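PDB 2OBN: DUF1611 domain-containing protein from Anabaena variabilis, which is of unknown function but pairs a Rossmann-like domain with a P-loop NTPase-like domain, so it may bind a nucleotide. Local coordinates for residues B[320-323]-B[324-328]; B[306-309]-B[310-313]. The protein carries 2 engineered substitutions. One frame throughout, in Å; residues are numbered along the deposited sequence.

Contact 1: B[320-323]-B[324-328]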
# COMPACT_ATOMS: atom_id res chain seq x y z
N ILE B 320 5.70 -2.58 -32.78
CA ILE B 320 6.72 -3.40 -32.15
C ILE B 320 8.11 -2.96 -32.60
O ILE B 320 9.00 -2.79 -31.78
CB ILE B 320 6.52 -4.89 -32.47
CG1 ILE B 320 5.28 -5.40 -31.73
CG2 ILE B 320 7.74 -5.69 -32.04
CD1 ILE B 320 4.84 -6.80 -32.13
N ALA B 321 8.28 -2.77 -33.91
CA ALA B 321 9.55 -2.32 -34.47
C ALA B 321 9.95 -0.96 -33.91
O ALA B 321 11.12 -0.73 -33.59
CB ALA B 321 9.48 -2.26 -36.01
N HIS B 322 8.98 -0.06 -33.79
CA HIS B 322 9.21 1.29 -33.24
C HIS B 322 9.63 1.24 -31.77
O HIS B 322 10.50 1.99 -31.35
CB HIS B 322 7.94 2.15 -33.39
CG HIS B 322 8.09 3.55 -32.87
ND1 HIS B 322 8.53 4.59 -33.65
CD2 HIS B 322 7.85 4.07 -31.64
CE1 HIS B 322 8.56 5.70 -32.93
NE2 HIS B 322 8.16 5.41 -31.70
N THR B 323 8.98 0.38 -31.00
CA THR B 323 9.29 0.22 -29.57
C THR B 323 10.71 -0.29 -29.34
O THR B 323 11.38 0.11 -28.40
CB THR B 323 8.28 -0.73 -28.91
OG1 THR B 323 6.96 -0.21 -29.07
CG2 THR B 323 8.59 -0.92 -27.42
N ILE B 324 11.17 -1.19 -30.20
CA ILE B 324 12.52 -1.73 -30.12
C ILE B 324 13.56 -0.65 -30.45
O ILE B 324 14.60 -0.54 -29.80
CB ILE B 324 12.69 -2.92 -31.10
CG1 ILE B 324 11.85 -4.10 -30.60
CG2 ILE B 324 14.16 -3.31 -31.26
CD1 ILE B 324 11.69 -5.25 -31.59
N ALA B 325 13.28 0.12 -31.49
CA ALA B 325 14.17 1.20 -31.90
C ALA B 325 14.27 2.23 -30.77
O ALA B 325 15.37 2.63 -30.37
CB ALA B 325 13.69 1.85 -33.19
N GLU B 326 13.13 2.62 -30.22
CA GLU B 326 13.12 3.63 -29.17
C GLU B 326 13.82 3.19 -27.89
O GLU B 326 14.58 3.96 -27.31
CB GLU B 326 11.69 4.02 -28.81
CG GLU B 326 11.61 5.21 -27.84
CD GLU B 326 10.22 5.48 -27.36
OE1 GLU B 326 9.36 4.58 -27.49
OE2 GLU B 326 9.98 6.59 -26.83
N THR B 327 13.57 1.96 -27.46
CA THR B 327 14.06 1.45 -26.17
C THR B 327 15.33 0.62 -26.19
O THR B 327 16.02 0.52 -25.18
CB THR B 327 12.98 0.58 -25.51
OG1 THR B 327 12.78 -0.61 -26.30
CG2 THR B 327 11.68 1.37 -25.40
N GLY B 328 15.62 0.00 -27.33
CA GLY B 328 16.77 -0.87 -27.47
C GLY B 328 16.57 -2.23 -26.81
O GLY B 328 17.53 -2.97 -26.64
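Between Ile320–Thr323 and Ile324–Thr327 the backbone makes four successive i to i+4 hydrogen bonds, from Ile324 N to Ile320 O through to Thr327 N to Thr323 O, as expected for the closing turns of an alpha helix. This is the C-terminal end of helix 313-327, the crossover helix of a beta-alpha-beta unit between strands 301-307 and 331-332. On the flank near Cys331, which both isoleucines touch, CD1 of Ile324 meets CG2 of Ile320 at 4.0 Å, the two branched chains lying at a slant to each other. Ile324 CG1 also rests 3.4 Å from Ile320 O. Further round, Thr323 packs on Ile304 and Leu306, while its hydroxyl turns back to Ala319 O.

The polar emphasis falls at the last turn. Thr327 chi1 of 67° sets OG1 between the backbone N and the carbonyl carbon, where it donates to Thr323 O at 2.6 Å and accepts from Leu329 N beyond the helix. A valine here would probably leave Leu329 N without that acceptor and Thr323 O with one donor fewer. Gly328 then departs from helical geometry with positive phi, though its N still bonds to Ile324 O at 2.7 Å. Thr323 O is gripped twice by one residue, Thr327 N (3.0 Å) and Thr327 OG1 arriving from opposite faces of the carbonyl plane.

Contact 2: B[306-309]-B[310-313]; sequences LNTA and HLDE
Thr308 and Leu311 close a type I beta turn, a local contact at the C-terminal end of strand 301-307, where the chain of the P-loop NTPase-like domain swings round to enter helix 313-327. The closing bond runs from Leu311 N to Thr308 O at 2.8 Å; it is fairly straight at the hydrogen (163°), yet the donor stands above the carbonyl plane. On the side-chain level, Leu311 CD1 lies 4.1 Å from Thr308 CB, while Leu311 CG sits over one face of the His310 ring, 3.7 Å above its plane and displaced toward the rim.

An Asx turn overlaps the start of this reversal. Asn307 OD1 accepts from Ala309 N at 3.2 Å, with the donor nearly in line with the amide C=O, and Ile164 O takes the ND2 end, so both ends of the amide are held and its rotation is fixed. His310 folds back over the turn: with chi1 at 61°, CG lies between the backbone N and the carbonyl carbon, which turns the ring back toward Thr308, and CE1 brings the ring edge to within 3.7 Å of Asn307 O. A water bridges the two side chains, donating to Asn307 OD1 at 2.9 Å and hydrogen-bonded to His310 ND1 at 2.6 Å. From outside, Arg336 NH1 bonds to Leu311 O and Thr308 OG1 at the two ends of the turn; Asp333 OD2 also bonds to that hydroxyl, and at the N-cap Asp312 OD1 accepts from Ala315 N. With two donors on Asn307 OD1, one backbone and one water, the amide oxygen links the strand end directly to the turn and, through the water, to the imidazole.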
# COMPACT_ATOMS: atom_id res chain seq x y z
N LEU B 306 4.09 -5.30 -25.64
CA LEU B 306 3.27 -4.28 -26.26
C LEU B 306 1.86 -4.76 -26.56
O LEU B 306 1.67 -5.71 -27.32
CB LEU B 306 3.97 -3.81 -27.55
CG LEU B 306 3.54 -2.49 -28.16
CD1 LEU B 306 3.84 -1.29 -27.24
CD2 LEU B 306 4.26 -2.31 -29.50
N ASN B 307 0.86 -4.11 -25.97
CA ASN B 307 -0.54 -4.45 -26.23
C ASN B 307 -0.93 -3.68 -27.50
O ASN B 307 -1.05 -2.45 -27.48
CB ASN B 307 -1.41 -4.12 -25.01
CG ASN B 307 -2.90 -4.45 -25.21
OD1 ASN B 307 -3.36 -4.63 -26.32
ND2 ASN B 307 -3.65 -4.51 -24.10
N THR B 308 -1.09 -4.43 -28.59
CA THR B 308 -1.46 -3.89 -29.90
C THR B 308 -2.83 -4.35 -30.38
O THR B 308 -3.15 -4.18 -31.54
CB THR B 308 -0.45 -4.37 -30.98
OG1 THR B 308 -0.59 -5.79 -31.18
CG2 THR B 308 1.00 -4.02 -30.62
N ALA B 309 -3.65 -4.90 -29.49
CA ALA B 309 -4.95 -5.49 -29.88
C ALA B 309 -5.86 -4.60 -30.73
O ALA B 309 -6.61 -5.10 -31.58
CB ALA B 309 -5.71 -5.97 -28.63
N HIS B 310 -5.77 -3.30 -30.51
CA HIS B 310 -6.56 -2.33 -31.24
C HIS B 310 -6.07 -2.04 -32.68
O HIS B 310 -6.74 -1.33 -33.43
CB HIS B 310 -6.62 -1.02 -30.44
CG HIS B 310 -5.27 -0.39 -30.20
ND1 HIS B 310 -4.35 -0.91 -29.30
CD2 HIS B 310 -4.70 0.73 -30.70
CE1 HIS B 310 -3.27 -0.16 -29.29
NE2 HIS B 310 -3.46 0.85 -30.12
N LEU B 311 -4.90 -2.57 -33.04
CA LEU B 311 -4.28 -2.31 -34.33
C LEU B 311 -4.40 -3.47 -35.30
O LEU B 311 -4.64 -4.59 -34.89
CB LEU B 311 -2.78 -2.06 -34.12
CG LEU B 311 -2.41 -0.88 -33.24
CD1 LEU B 311 -0.90 -0.84 -33.01
CD2 LEU B 311 -2.91 0.44 -33.86
N ASP B 312 -4.27 -3.18 -36.60
CA ASP B 312 -4.22 -4.24 -37.62
C ASP B 312 -2.82 -4.89 -37.48
O ASP B 312 -1.93 -4.34 -36.83
CB ASP B 312 -4.52 -3.71 -39.04
CG ASP B 312 -3.49 -2.71 -39.56
OD1 ASP B 312 -2.28 -2.87 -39.32
OD2 ASP B 312 -3.89 -1.75 -40.25
N GLU B 313 -2.64 -6.06 -38.08
CA GLU B 313 -1.37 -6.82 -37.93
C GLU B 313 -0.14 -6.06 -38.41
O GLU B 313 0.93 -6.13 -37.81
CB GLU B 313 -1.45 -8.17 -38.68
CG GLU B 313 -0.38 -9.19 -38.22
CD GLU B 313 -0.44 -10.52 -38.98
OE1 GLU B 313 -1.01 -10.57 -40.09
OE2 GLU B 313 0.11 -11.53 -38.48
O HOH W 1 -4.94 -2.31 -27.15

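Both contacts lie at the surface and in series along one beta-alpha-beta unit: contact 2 forms the connection from strand 301-307 into helix 313-327, and contact 1 the far end of that helix. Among the residues that touch, each has one that is buried, a threonine, Thr308 in contact 2 and Thr323 in contact 1. Their chemistry follows their place. Contact 1 repeats regular helical bonds and adds a hydroxyl at the terminus, whereas contact 2 has one backbone turn bond, with an amide, an imidazole and a water supplying the rest. Although their centres are about 15 Å apart, they touch through Leu306, whose CD2 packs 3.4 Å from Thr323 OG1, setting the strand end against the helix.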